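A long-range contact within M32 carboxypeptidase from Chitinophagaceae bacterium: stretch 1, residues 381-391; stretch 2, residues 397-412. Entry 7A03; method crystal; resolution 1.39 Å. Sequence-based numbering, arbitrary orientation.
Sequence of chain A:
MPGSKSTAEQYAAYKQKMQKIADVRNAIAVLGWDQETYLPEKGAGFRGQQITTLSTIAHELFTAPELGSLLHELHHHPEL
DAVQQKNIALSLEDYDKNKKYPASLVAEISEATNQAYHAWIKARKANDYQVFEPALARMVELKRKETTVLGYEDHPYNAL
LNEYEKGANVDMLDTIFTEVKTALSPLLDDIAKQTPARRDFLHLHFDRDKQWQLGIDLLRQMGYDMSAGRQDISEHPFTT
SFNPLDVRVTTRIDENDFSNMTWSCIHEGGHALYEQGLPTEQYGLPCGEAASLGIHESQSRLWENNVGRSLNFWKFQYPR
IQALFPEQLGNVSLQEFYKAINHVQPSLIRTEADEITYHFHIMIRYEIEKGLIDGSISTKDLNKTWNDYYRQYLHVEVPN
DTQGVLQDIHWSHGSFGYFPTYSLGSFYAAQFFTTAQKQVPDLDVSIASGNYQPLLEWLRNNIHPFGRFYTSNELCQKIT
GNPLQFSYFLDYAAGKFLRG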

# COMPACT_ATOMS: atom_id res chain seq x y z
N ASP A 381 -27.03 -0.43 -10.96
CA ASP A 381 -27.41 -0.24 -9.56
C ASP A 381 -26.33 -0.74 -8.61
O ASP A 381 -26.61 -1.33 -7.56
CB ASP A 381 -28.77 -0.88 -9.25
CG ASP A 381 -29.93 0.07 -9.47
OD1 ASP A 381 -30.21 0.87 -8.55
OD2 ASP A 381 -30.55 0.03 -10.55
N LEU A 382 -25.07 -0.51 -8.97
CA LEU A 382 -23.99 -0.92 -8.08
C LEU A 382 -24.00 -0.11 -6.79
O LEU A 382 -23.52 -0.59 -5.76
CB LEU A 382 -22.65 -0.79 -8.80
CG LEU A 382 -21.45 -1.44 -8.11
CD1 LEU A 382 -21.65 -2.94 -8.00
CD2 LEU A 382 -20.17 -1.12 -8.85
N ASN A 383 -24.53 1.11 -6.82
CA ASN A 383 -24.61 1.91 -5.60
C ASN A 383 -25.48 1.22 -4.55
O ASN A 383 -25.14 1.21 -3.37
CB ASN A 383 -25.12 3.32 -5.91
CG ASN A 383 -26.46 3.31 -6.60
OD1 ASN A 383 -26.75 2.43 -7.41
ND2 ASN A 383 -27.30 4.28 -6.27
N LYS A 384 -26.59 0.62 -4.97
CA LYS A 384 -27.43 -0.11 -4.02
C LYS A 384 -26.70 -1.32 -3.45
O LYS A 384 -26.77 -1.58 -2.24
CB LYS A 384 -28.75 -0.53 -4.69
CG LYS A 384 -29.71 -1.21 -3.72
CD LYS A 384 -30.61 -2.23 -4.39
CE LYS A 384 -30.61 -3.55 -3.64
NZ LYS A 384 -31.54 -3.53 -2.47
N THR A 385 -26.00 -2.06 -4.30
CA THR A 385 -25.21 -3.20 -3.84
C THR A 385 -24.19 -2.76 -2.80
O THR A 385 -24.07 -3.37 -1.72
CB THR A 385 -24.50 -3.81 -5.05
OG1 THR A 385 -25.48 -4.24 -6.01
CG2 THR A 385 -23.64 -4.99 -4.64
N TRP A 386 -23.44 -1.71 -3.12
CA TRP A 386 -22.45 -1.14 -2.22
C TRP A 386 -23.09 -0.77 -0.88
O TRP A 386 -22.60 -1.16 0.19
CB TRP A 386 -21.84 0.09 -2.89
CG TRP A 386 -20.80 0.81 -2.11
CD1 TRP A 386 -20.99 1.67 -1.07
CD2 TRP A 386 -19.39 0.74 -2.32
NE1 TRP A 386 -19.79 2.14 -0.61
CE2 TRP A 386 -18.78 1.59 -1.36
CE3 TRP A 386 -18.57 0.05 -3.22
CZ2 TRP A 386 -17.40 1.75 -1.28
CZ3 TRP A 386 -17.20 0.22 -3.14
CH2 TRP A 386 -16.63 1.06 -2.17
N ASN A 387 -24.19 -0.01 -0.93
CA ASN A 387 -24.82 0.45 0.29
C ASN A 387 -25.32 -0.72 1.14
O ASN A 387 -25.21 -0.68 2.37
CB ASN A 387 -25.97 1.40 -0.04
CG ASN A 387 -25.51 2.64 -0.79
OD1 ASN A 387 -24.30 2.88 -0.96
ND2 ASN A 387 -26.46 3.44 -1.25
N ASP A 388 -25.87 -1.76 0.50
CA ASP A 388 -26.30 -2.94 1.23
C ASP A 388 -25.13 -3.62 1.93
O ASP A 388 -25.24 -4.03 3.09
CB ASP A 388 -27.01 -3.92 0.29
CG ASP A 388 -28.37 -3.43 -0.16
OD1 ASP A 388 -28.90 -2.47 0.46
OD2 ASP A 388 -28.89 -3.99 -1.14
N TYR A 389 -24.00 -3.76 1.22
CA TYR A 389 -22.81 -4.34 1.84
C TYR A 389 -22.37 -3.53 3.05
O TYR A 389 -22.06 -4.08 4.12
CB TYR A 389 -21.67 -4.39 0.80
CG TYR A 389 -21.55 -5.70 0.03
CD1 TYR A 389 -21.03 -6.84 0.62
CD2 TYR A 389 -21.93 -5.78 -1.31
CE1 TYR A 389 -20.90 -8.03 -0.08
CE2 TYR A 389 -21.81 -6.96 -2.02
CZ TYR A 389 -21.30 -8.08 -1.40
OH TYR A 389 -21.18 -9.26 -2.10
N TYR A 390 -22.35 -2.20 2.91
CA TYR A 390 -21.93 -1.35 4.02
C TYR A 390 -22.87 -1.48 5.21
O TYR A 390 -22.42 -1.53 6.36
CB TYR A 390 -21.80 0.10 3.56
CG TYR A 390 -20.38 0.43 3.20
CD1 TYR A 390 -19.81 -0.06 2.03
CD2 TYR A 390 -19.59 1.22 4.03
CE1 TYR A 390 -18.49 0.23 1.69
CE2 TYR A 390 -18.26 1.51 3.71
CZ TYR A 390 -17.72 1.02 2.52
OH TYR A 390 -16.40 1.32 2.18
N ARG A 391 -24.18 -1.54 4.96
CA ARG A 391 -25.10 -1.67 6.08
C ARG A 391 -24.96 -3.03 6.74
O ARG A 391 -24.97 -3.14 7.97
CB ARG A 391 -26.53 -1.45 5.62
CG ARG A 391 -27.52 -1.52 6.76
CD ARG A 391 -28.78 -0.79 6.40
NE ARG A 391 -29.69 -0.68 7.53
CZ ARG A 391 -30.90 -0.15 7.43
NH1 ARG A 391 -31.32 0.30 6.25
NH2 ARG A 391 -31.69 -0.06 8.49
N GLU A 397 -25.17 3.61 7.22
CA GLU A 397 -26.18 3.89 6.20
C GLU A 397 -25.62 4.98 5.29
O GLU A 397 -25.64 6.16 5.64
CB GLU A 397 -27.51 4.31 6.81
CG GLU A 397 -28.21 3.22 7.60
CD GLU A 397 -27.49 2.91 8.90
OE1 GLU A 397 -27.21 3.87 9.66
OE2 GLU A 397 -27.19 1.72 9.14
N VAL A 398 -25.13 4.57 4.12
CA VAL A 398 -24.54 5.46 3.13
C VAL A 398 -25.53 6.56 2.74
O VAL A 398 -26.63 6.25 2.25
CB VAL A 398 -24.07 4.67 1.90
CG1 VAL A 398 -23.60 5.62 0.82
CG2 VAL A 398 -22.94 3.71 2.28
N PRO A 399 -25.17 7.84 2.90
CA PRO A 399 -26.14 8.93 2.69
C PRO A 399 -26.18 9.45 1.26
O PRO A 399 -27.19 10.02 0.84
CB PRO A 399 -25.66 10.01 3.66
CG PRO A 399 -24.17 9.81 3.70
CD PRO A 399 -23.93 8.33 3.55
N ASN A 400 -25.09 9.30 0.52
CA ASN A 400 -25.02 9.69 -0.88
C ASN A 400 -23.87 8.94 -1.52
O ASN A 400 -23.09 8.26 -0.85
CB ASN A 400 -24.86 11.21 -1.03
CG ASN A 400 -23.72 11.75 -0.20
OD1 ASN A 400 -22.55 11.52 -0.50
ND2 ASN A 400 -24.06 12.49 0.86
N ASP A 401 -23.75 9.09 -2.85
CA ASP A 401 -22.82 8.26 -3.60
C ASP A 401 -21.36 8.64 -3.38
O ASP A 401 -20.49 7.77 -3.43
CB ASP A 401 -23.19 8.26 -5.08
CG ASP A 401 -24.40 7.40 -5.37
OD1 ASP A 401 -24.69 6.49 -4.56
OD2 ASP A 401 -25.06 7.63 -6.41
N THR A 402 -21.05 9.93 -3.16
CA THR A 402 -19.66 10.27 -2.87
C THR A 402 -19.20 9.71 -1.53
O THR A 402 -18.01 9.44 -1.34
CB THR A 402 -19.41 11.78 -2.96
OG1 THR A 402 -20.26 12.47 -2.03
CG2 THR A 402 -19.69 12.29 -4.37
N GLN A 403 -20.13 9.51 -0.58
CA GLN A 403 -19.82 8.79 0.65
C GLN A 403 -19.91 7.28 0.48
O GLN A 403 -19.67 6.55 1.45
CB GLN A 403 -20.76 9.25 1.77
CG GLN A 403 -20.55 10.70 2.19
CD GLN A 403 -19.26 10.90 2.95
OE1 GLN A 403 -19.05 10.31 4.02
NE2 GLN A 403 -18.38 11.74 2.42
N GLY A 404 -20.27 6.80 -0.71
CA GLY A 404 -20.42 5.39 -0.97
C GLY A 404 -19.55 4.92 -2.12
O GLY A 404 -18.32 5.01 -2.05
N VAL A 405 -20.19 4.46 -3.20
CA VAL A 405 -19.51 3.75 -4.28
C VAL A 405 -18.54 4.63 -5.06
O VAL A 405 -17.62 4.10 -5.70
CB VAL A 405 -20.56 3.07 -5.20
CG1 VAL A 405 -21.37 4.12 -5.96
CG2 VAL A 405 -19.89 2.10 -6.14
N LEU A 406 -18.69 5.94 -5.01
CA LEU A 406 -17.81 6.83 -5.78
C LEU A 406 -16.62 7.35 -4.97
O LEU A 406 -15.95 8.28 -5.43
CB LEU A 406 -18.62 8.00 -6.35
CG LEU A 406 -19.70 7.70 -7.38
CD1 LEU A 406 -20.42 8.98 -7.76
CD2 LEU A 406 -19.10 7.06 -8.63
N GLN A 407 -16.34 6.79 -3.79
CA GLN A 407 -15.31 7.38 -2.94
C GLN A 407 -13.89 7.10 -3.45
O GLN A 407 -13.01 7.95 -3.29
CB GLN A 407 -15.46 6.93 -1.49
CG GLN A 407 -15.35 5.43 -1.25
CD GLN A 407 -15.55 5.07 0.22
OE1 GLN A 407 -14.59 4.93 0.97
NE2 GLN A 407 -16.81 4.94 0.65
N ASP A 408 -13.65 5.93 -4.02
CA ASP A 408 -12.30 5.49 -4.33
C ASP A 408 -12.06 5.53 -5.83
O ASP A 408 -12.93 5.16 -6.62
CB ASP A 408 -12.04 4.08 -3.79
CG ASP A 408 -11.70 4.09 -2.32
OD1 ASP A 408 -11.12 5.09 -1.86
OD2 ASP A 408 -12.01 3.10 -1.61
N ILE A 409 -10.86 5.99 -6.22
CA ILE A 409 -10.52 6.22 -7.62
C ILE A 409 -10.11 4.97 -8.36
O ILE A 409 -10.05 4.99 -9.60
CB ILE A 409 -9.39 7.27 -7.68
CG1 ILE A 409 -9.31 7.93 -9.06
CG2 ILE A 409 -8.05 6.64 -7.28
CD1 ILE A 409 -8.38 9.16 -9.09
N HIS A 410 -9.88 3.86 -7.65
CA HIS A 410 -9.16 2.72 -8.22
C HIS A 410 -9.83 2.22 -9.49
O HIS A 410 -9.15 1.99 -10.51
CB HIS A 410 -9.01 1.61 -7.17
CG HIS A 410 -8.22 2.03 -5.97
ND1 HIS A 410 -8.58 3.10 -5.18
CD2 HIS A 410 -7.09 1.52 -5.42
CE1 HIS A 410 -7.70 3.23 -4.20
NE2 HIS A 410 -6.79 2.29 -4.32
N TRP A 411 -11.15 2.06 -9.47
CA TRP A 411 -11.85 1.47 -10.60
C TRP A 411 -11.75 2.34 -11.84
O TRP A 411 -11.60 1.83 -12.95
CB TRP A 411 -13.31 1.20 -10.24
CG TRP A 411 -13.47 0.11 -9.21
CD1 TRP A 411 -12.54 -0.81 -8.85
CD2 TRP A 411 -14.63 -0.16 -8.43
NE1 TRP A 411 -13.04 -1.65 -7.87
CE2 TRP A 411 -14.33 -1.27 -7.61
CE3 TRP A 411 -15.89 0.42 -8.34
CZ2 TRP A 411 -15.25 -1.81 -6.71
CZ3 TRP A 411 -16.81 -0.12 -7.45
CH2 TRP A 411 -16.48 -1.21 -6.65
N SER A 412 -11.81 3.67 -11.66
CA SER A 412 -11.65 4.56 -12.81
C SER A 412 -10.27 4.45 -13.44
O SER A 412 -10.11 4.78 -14.62
CB SER A 412 -11.98 6.01 -12.43
OG SER A 412 -10.94 6.61 -11.68
O HOH W 1 -19.44 3.92 1.76
O HOH W 2 -25.53 1.45 3.83
O HOH W 3 -23.11 4.31 -3.19

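Trp386 is the centre of this contact. It projects from the helix toward the second stretch, and more of its surface is covered there than that of any other residue. The turn around Gly404 and Val405 lies over one face of its indole. Val405 CA sits 3.8 Å from the centroid of the six-membered ring and only 21° off the ring normal, a CH-pi contact, while Gly404 C approaches Trp386 NE1 to 3.2 Å. A broad, flat ring suits this place because backbone can pack directly on it. Glycine suits the turn: a CB on Gly404 would clash with Val398 CG1, and its phi/psi of -124/-116 is one that residues with side chains seldom adopt.

Trp386 NE1 and Val405 N, 3.5 Å apart, are both donors and cannot bond each other, so water serves each separately. Water 1 accepts from Trp386 NE1 at 3.0 Å and donates to Gln403 O at 2.7 Å. Water 3 accepts from Val405 N at 2.9 Å and donates to Asn387 OD1 at 2.9 Å and to Asp401 OD1 at 3.0 Å. No direct hydrogen bond crosses between the stretches.

Val405 also extends the apolar packing. Its CG2 lies 3.8 Å from Trp386 CE3 and 4.2 Å from Leu382 CD2, and its CG1 lies 3.8 Å from Asn383 CB. Trp411 continues this patch, with CH2 3.9 Å from Trp386 CZ3 and CZ3 3.8 Å from Leu382 CD2.

Val398, compact and branched at CB, reaches several helix residues at once. Its CG2 is 4.0 Å from Tyr390 CB and 4.4 Å from Trp386 CD1, while its CG1 is 3.3 Å from Asn387 OD1. Its backbone is tied to the helix through water 2, which accepts from Val398 N at 3.2 Å and donates to Asn387 O at 2.6 Å.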